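Alr4995 protein (Nostoc sp., PDB 6LRF) probably acts as a bifunctional enzyme, pairing arginine dihydrolase activity with ornithine cyclodeaminase activity in a cyanobacterium. Local coordinates at residues Phe380-Val390 and Gln402-Ile410. Sequence-based numbering, arbitrary orientation.
Sequences FYVSTIYPTEV and QRMDGAIAI
Q402 sends CG away from its own nitrogen (chi1 -171°) and then bends at chi2 (74°), which carries the terminal amide to the carbonyl of T384 with OE1 beside T388 CB, while S383, chi1 59°, holds OG between its own N and carbonyl carbon, facing the backbone of 403-406. The pair illustrates how side chains can stitch together two loops leading into strands, 388-390 and 407-410, whose axes come no closer than 10.2 Å. S383 OG gives its proton to R403 O at 2.7 Å, nearly end-on to the carbonyl, and accepts from G406 N at 2.8 Å. Its backbone is held too, since S383 N reaches G406 O at 3.0 Å in an almost straight bond and D405 N bonds to S383 O from above the carbonyl plane. Q402 NE2 donates to T384 O at 2.7 Å, the acceptor close to the plane of the amide; at its other end OE1 receives a proton from a water that in turn accepts from T388 N. T384 O would probably lose this donor, and the water on T388 N its amide partner, with an alanine here. Beyond the polar centre, I408 CD1 lies 3.9 Å from CE2 of the Y381 ring, and CG2 of I385 meets CE of selenomethionine M404 at 3.6 Å, where A648 and N644 of the second subunit also pack. The contact thus joins the lead-ins to two non-adjacent strands of one mixed sheet, 388-392 and 407-413: the buried S383 OG, used as both donor and acceptor, is fixed in rotation and, with the backbone bonds on either side of its residue, ties the loops together.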
ATOM      1  N   PHE B 380      17.227  26.343  26.132  1.00 24.04           N
ATOM      2  CA  PHE B 380      17.086  25.198  27.037  1.00 19.19           C
ATOM      3  C   PHE B 380      17.489  23.909  26.326  1.00 19.32           C
ATOM      4  O   PHE B 380      17.239  23.728  25.130  1.00 19.30           O
ATOM      5  CB  PHE B 380      15.651  25.088  27.582  1.00 18.39           C
ATOM      6  CG  PHE B 380      14.616  24.800  26.532  1.00 17.31           C
ATOM      7  CD1 PHE B 380      14.169  25.806  25.696  1.00 17.97           C
ATOM      8  CD2 PHE B 380      14.080  23.524  26.396  1.00 24.13           C
ATOM      9  CE1 PHE B 380      13.225  25.552  24.723  1.00 19.01           C
ATOM     10  CE2 PHE B 380      13.112  23.256  25.429  1.00 20.62           C
ATOM     11  CZ  PHE B 380      12.689  24.273  24.594  1.00 21.46           C
ATOM     12  N   TYR B 381      18.147  23.022  27.058  1.00 19.78           N
ATOM     13  CA  TYR B 381      18.500  21.741  26.504  1.00 22.21           C
ATOM     14  C   TYR B 381      17.235  20.881  26.391  1.00 22.19           C
ATOM     15  O   TYR B 381      16.352  20.923  27.264  1.00 17.77           O
ATOM     16  CB  TYR B 381      19.566  21.066  27.357  1.00 19.28           C
ATOM     17  CG  TYR B 381      19.784  19.607  27.028  1.00 19.26           C
ATOM     18  CD1 TYR B 381      20.625  19.211  25.994  1.00 22.63           C
ATOM     19  CD2 TYR B 381      19.172  18.622  27.792  1.00 26.70           C
ATOM     20  CE1 TYR B 381      20.829  17.839  25.704  1.00 25.65           C
ATOM     21  CE2 TYR B 381      19.358  17.270  27.514  1.00 29.72           C
ATOM     22  CZ  TYR B 381      20.173  16.882  26.472  1.00 28.19           C
ATOM     23  OH  TYR B 381      20.332  15.523  26.251  1.00 30.95           O
ATOM     24  N   VAL B 382      17.146  20.127  25.299  1.00 19.63           N
ATOM     25  CA  VAL B 382      15.991  19.269  25.047  1.00 20.62           C
ATOM     26  C   VAL B 382      16.285  17.818  25.400  1.00 19.75           C
ATOM     27  O   VAL B 382      17.161  17.199  24.816  1.00 18.16           O
ATOM     28  CB  VAL B 382      15.541  19.356  23.580  1.00 20.13           C
ATOM     29  CG1 VAL B 382      14.310  18.443  23.337  1.00 19.46           C
ATOM     30  CG2 VAL B 382      15.206  20.795  23.227  1.00 19.80           C
ATOM     31  N   SER B 383      15.530  17.271  26.347  1.00 20.07           N
ATOM     32  CA  SER B 383      15.790  15.919  26.833  1.00 19.70           C
ATOM     33  C   SER B 383      15.413  14.847  25.813  1.00 21.68           C
ATOM     34  O   SER B 383      14.619  15.074  24.893  1.00 18.71           O
ATOM     35  CB  SER B 383      15.043  15.670  28.135  1.00 20.37           C
ATOM     36  OG  SER B 383      13.658  15.838  27.900  1.00 26.24           O
ATOM     37  N   THR B 384      16.007  13.677  25.999  1.00 19.72           N
ATOM     38  CA  THR B 384      15.807  12.519  25.131  1.00 22.55           C
ATOM     39  C   THR B 384      15.139  11.413  25.947  1.00 19.42           C
ATOM     40  O   THR B 384      14.854  11.605  27.137  1.00 17.39           O
ATOM     41  CB  THR B 384      17.148  12.021  24.563  1.00 23.15           C
ATOM     42  OG1 THR B 384      17.941  11.485  25.628  1.00 26.77           O
ATOM     43  CG2 THR B 384      17.916  13.184  23.930  1.00 25.80           C
ATOM     44  N   ILE B 385      14.921  10.249  25.351  1.00 20.76           N
ATOM     45  CA  ILE B 385      14.348   9.146  26.128  1.00 22.54           C
ATOM     46  C   ILE B 385      15.386   8.493  27.041  1.00 25.56           C
ATOM     47  O   ILE B 385      15.034   7.697  27.919  1.00 19.45           O
ATOM     48  CB  ILE B 385      13.740   8.044  25.232  1.00 23.65           C
ATOM     49  CG1 ILE B 385      14.845   7.305  24.464  1.00 23.52           C
ATOM     50  CG2 ILE B 385      12.686   8.623  24.287  1.00 19.86           C
ATOM     51  CD1 ILE B 385      14.345   6.113  23.636  1.00 29.40           C
ATOM     52  N   TYR B 386      16.664   8.814  26.831  1.00 19.47           N
ATOM     53  CA  TYR B 386      17.737   8.020  27.441  1.00 23.88           C
ATOM     54  C   TYR B 386      18.151   8.496  28.816  1.00 18.93           C
ATOM     55  O   TYR B 386      18.073   9.695  29.098  1.00 22.65           O
ATOM     56  CB  TYR B 386      18.953   8.007  26.515  1.00 27.96           C
ATOM     57  CG  TYR B 386      18.638   7.326  25.224  1.00 30.04           C
ATOM     58  CD1 TYR B 386      18.457   5.947  25.180  1.00 31.13           C
ATOM     59  CD2 TYR B 386      18.483   8.058  24.051  1.00 30.89           C
ATOM     60  CE1 TYR B 386      18.143   5.309  24.004  1.00 30.49           C
ATOM     61  CE2 TYR B 386      18.173   7.427  22.864  1.00 36.03           C
ATOM     62  CZ  TYR B 386      18.005   6.051  22.845  1.00 38.22           C
ATOM     63  OH  TYR B 386      17.690   5.413  21.662  1.00 47.55           O
ATOM     64  N   PRO B 387      18.611   7.561  29.680  1.00 26.04           N
ATOM     65  CA  PRO B 387      19.083   7.907  31.027  1.00 27.77           C
ATOM     66  C   PRO B 387      20.217   8.913  30.941  1.00 27.66           C
ATOM     67  O   PRO B 387      21.151   8.714  30.163  1.00 24.52           O
ATOM     68  CB  PRO B 387      19.581   6.572  31.604  1.00 30.66           C
ATOM     69  CG  PRO B 387      19.005   5.525  30.742  1.00 29.55           C
ATOM     70  CD  PRO B 387      18.834   6.135  29.380  1.00 28.38           C
ATOM     71  N   THR B 388      20.116   9.972  31.739  1.00 27.92           N
ATOM     72  CA  THR B 388      20.896  11.182  31.548  1.00 23.95           C
ATOM     73  C   THR B 388      21.445  11.648  32.888  1.00 22.79           C
ATOM     74  O   THR B 388      20.750  11.563  33.901  1.00 24.40           O
ATOM     75  CB  THR B 388      20.028  12.298  30.902  1.00 20.63           C
ATOM     76  OG1 THR B 388      19.570  11.874  29.608  1.00 26.72           O
ATOM     77  CG2 THR B 388      20.801  13.626  30.757  1.00 22.74           C
ATOM     78  N   GLU B 389      22.697  12.109  32.896  1.00 25.05           N
ATOM     79  CA  GLU B 389      23.291  12.737  34.080  1.00 23.43           C
ATOM     80  C   GLU B 389      23.701  14.171  33.740  1.00 25.95           C
ATOM     81  O   GLU B 389      24.070  14.455  32.599  1.00 25.27           O
ATOM     82  CB  GLU B 389      24.502  11.937  34.578  1.00 28.76           C
ATOM     83  CG  GLU B 389      24.166  10.655  35.340  1.00 30.60           C
ATOM     84  CD  GLU B 389      25.391   9.765  35.622  1.00 35.75           C
ATOM     85  OE1 GLU B 389      26.511  10.091  35.167  1.00 37.82           O
ATOM     86  OE2 GLU B 389      25.235   8.728  36.303  1.00 40.34           O
ATOM     87  N   VAL B 390      23.613  15.074  34.720  1.00 23.13           N
ATOM     88  CA  VAL B 390      24.035  16.466  34.541  1.00 22.73           C
ATOM     89  C   VAL B 390      25.006  16.907  35.657  1.00 24.48           C
ATOM     90  O   VAL B 390      24.911  16.437  36.791  1.00 27.19           O
ATOM     91  CB  VAL B 390      22.817  17.406  34.496  1.00 22.94           C
ATOM     92  CG1 VAL B 390      21.891  17.010  33.343  1.00 19.49           C
ATOM     93  CG2 VAL B 390      22.039  17.328  35.790  1.00 22.62           C
ATOM     94  N   GLN B 402      12.608  10.857  33.420  1.00 24.10           N
ATOM     95  CA  GLN B 402      13.120  11.073  32.072  1.00 20.70           C
ATOM     96  C   GLN B 402      12.045  10.873  31.015  1.00 25.25           C
ATOM     97  O   GLN B 402      11.333   9.884  31.025  1.00 21.14           O
ATOM     98  CB  GLN B 402      14.288  10.127  31.799  1.00 22.31           C
ATOM     99  CG  GLN B 402      15.038  10.419  30.497  1.00 27.71           C
ATOM    100  CD  GLN B 402      15.911  11.658  30.585  1.00 26.29           C
ATOM    101  OE1 GLN B 402      16.533  11.915  31.615  1.00 23.90           O
ATOM    102  NE2 GLN B 402      15.974  12.422  29.495  1.00 24.46           N
ATOM    103  N   ARG B 403      11.913  11.832  30.112  1.00 23.47           N
ATOM    104  CA  ARG B 403      11.174  11.603  28.870  1.00 27.90           C
ATOM    105  C   ARG B 403      11.689  12.541  27.800  1.00 27.00           C
ATOM    106  O   ARG B 403      12.369  13.524  28.097  1.00 27.66           O
ATOM    107  CB  ARG B 403       9.669  11.799  29.043  1.00 28.64           C
ATOM    108  CG  ARG B 403       9.262  13.136  29.567  1.00 26.50           C
ATOM    109  CD  ARG B 403       7.800  13.420  29.156  1.00 27.16           C
ATOM    110  NE  ARG B 403       7.766  13.819  27.763  1.00 28.04           N
ATOM    111  CZ  ARG B 403       6.667  14.058  27.060  1.00 29.77           C
ATOM    112  NH1 ARG B 403       5.472  13.938  27.616  1.00 23.93           N
ATOM    113  NH2 ARG B 403       6.778  14.430  25.793  1.00 27.57           N
HETATM  114  N   MSE B 404      11.367  12.244  26.553  1.00 23.79           N
HETATM  115  CA  MSE B 404      11.835  13.103  25.483  1.00 29.18           C
HETATM  116  C   MSE B 404      11.066  14.413  25.473  1.00 28.05           C
HETATM  117  O   MSE B 404       9.945  14.502  25.996  1.00 23.58           O
HETATM  118  CB  MSE B 404      11.705  12.411  24.126  1.00 25.07           C
HETATM  119  CG  MSE B 404      10.270  12.219  23.698  1.00 32.04           C
HETATM  120 SE   MSE B 404      10.176  11.692  21.794  1.00 65.99          SE
HETATM  121  CE  MSE B 404      11.952  10.865  21.593  1.00 48.03           C
ATOM    122  N   ASP B 405      11.704  15.423  24.881  1.00 24.42           N
ATOM    123  CA  ASP B 405      11.090  16.710  24.585  1.00 22.58           C
ATOM    124  C   ASP B 405      10.718  17.478  25.840  1.00 25.72           C
ATOM    125  O   ASP B 405       9.758  18.251  25.843  1.00 24.33           O
ATOM    126  CB  ASP B 405       9.861  16.528  23.695  1.00 24.20           C
ATOM    127  CG  ASP B 405      10.227  16.056  22.291  1.00 31.91           C
ATOM    128  OD1 ASP B 405      11.399  16.232  21.880  1.00 30.47           O
ATOM    129  OD2 ASP B 405       9.351  15.499  21.604  1.00 34.96           O
ATOM    130  N   GLY B 406      11.488  17.279  26.901  1.00 22.49           N
ATOM    131  CA  GLY B 406      11.303  18.081  28.100  1.00 25.87           C
ATOM    132  C   GLY B 406      12.467  19.027  28.314  1.00 25.71           C
ATOM    133  O   GLY B 406      13.419  19.037  27.518  1.00 21.55           O
ATOM    134  N   ALA B 407      12.379  19.826  29.376  1.00 19.39           N
ATOM    135  CA  ALA B 407      13.522  20.562  29.877  1.00 22.72           C
ATOM    136  C   ALA B 407      14.014  19.883  31.151  1.00 23.70           C
ATOM    137  O   ALA B 407      13.303  19.088  31.760  1.00 20.79           O
ATOM    138  CB  ALA B 407      13.157  22.024  30.140  1.00 20.08           C
ATOM    139  N   ILE B 408      15.233  20.187  31.564  1.00 19.71           N
ATOM    140  CA  ILE B 408      15.735  19.601  32.801  1.00 18.90           C
ATOM    141  C   ILE B 408      15.844  20.686  33.862  1.00 22.17           C
ATOM    142  O   ILE B 408      16.612  21.634  33.716  1.00 17.46           O
ATOM    143  CB  ILE B 408      17.085  18.919  32.579  1.00 21.86           C
ATOM    144  CG1 ILE B 408      16.934  17.826  31.511  1.00 20.92           C
ATOM    145  CG2 ILE B 408      17.616  18.315  33.875  1.00 16.61           C
ATOM    146  CD1 ILE B 408      18.215  17.061  31.253  1.00 23.04           C
ATOM    147  N   ALA B 409      15.045  20.552  34.919  1.00 20.00           N
ATOM    148  CA  ALA B 409      15.020  21.529  35.999  1.00 21.35           C
ATOM    149  C   ALA B 409      15.877  21.023  37.158  1.00 24.13           C
ATOM    150  O   ALA B 409      15.889  19.839  37.471  1.00 25.19           O
ATOM    151  CB  ALA B 409      13.582  21.791  36.458  1.00 19.83           C
ATOM    152  N   ILE B 410      16.612  21.935  37.777  1.00 24.18           N
ATOM    153  CA  ILE B 410      17.540  21.604  38.843  1.00 22.20           C
ATOM    154  C   ILE B 410      17.089  22.358  40.065  1.00 24.99           C
ATOM    155  O   ILE B 410      16.854  23.568  39.998  1.00 23.13           O
ATOM    156  CB  ILE B 410      19.008  22.017  38.523  1.00 24.69           C
ATOM    157  CG1 ILE B 410      19.449  21.473  37.169  1.00 24.89           C
ATOM    158  CG2 ILE B 410      19.963  21.546  39.635  1.00 21.82           C
ATOM    159  CD1 ILE B 410      19.429  19.949  37.106  1.00 23.14           C
TER
HETATM  160  O   HOH W   1      16.696  21.884  29.865  1.00 18.19           O
HETATM  161  O   HOH W   2      18.453  13.753  27.849  1.00 24.99           O
HETATM  162  O   HOH W   3      14.054  14.859  22.250  1.00 31.36           O
HETATM  163  O   HOH W   4      17.636  10.087  33.318  1.00 21.16           O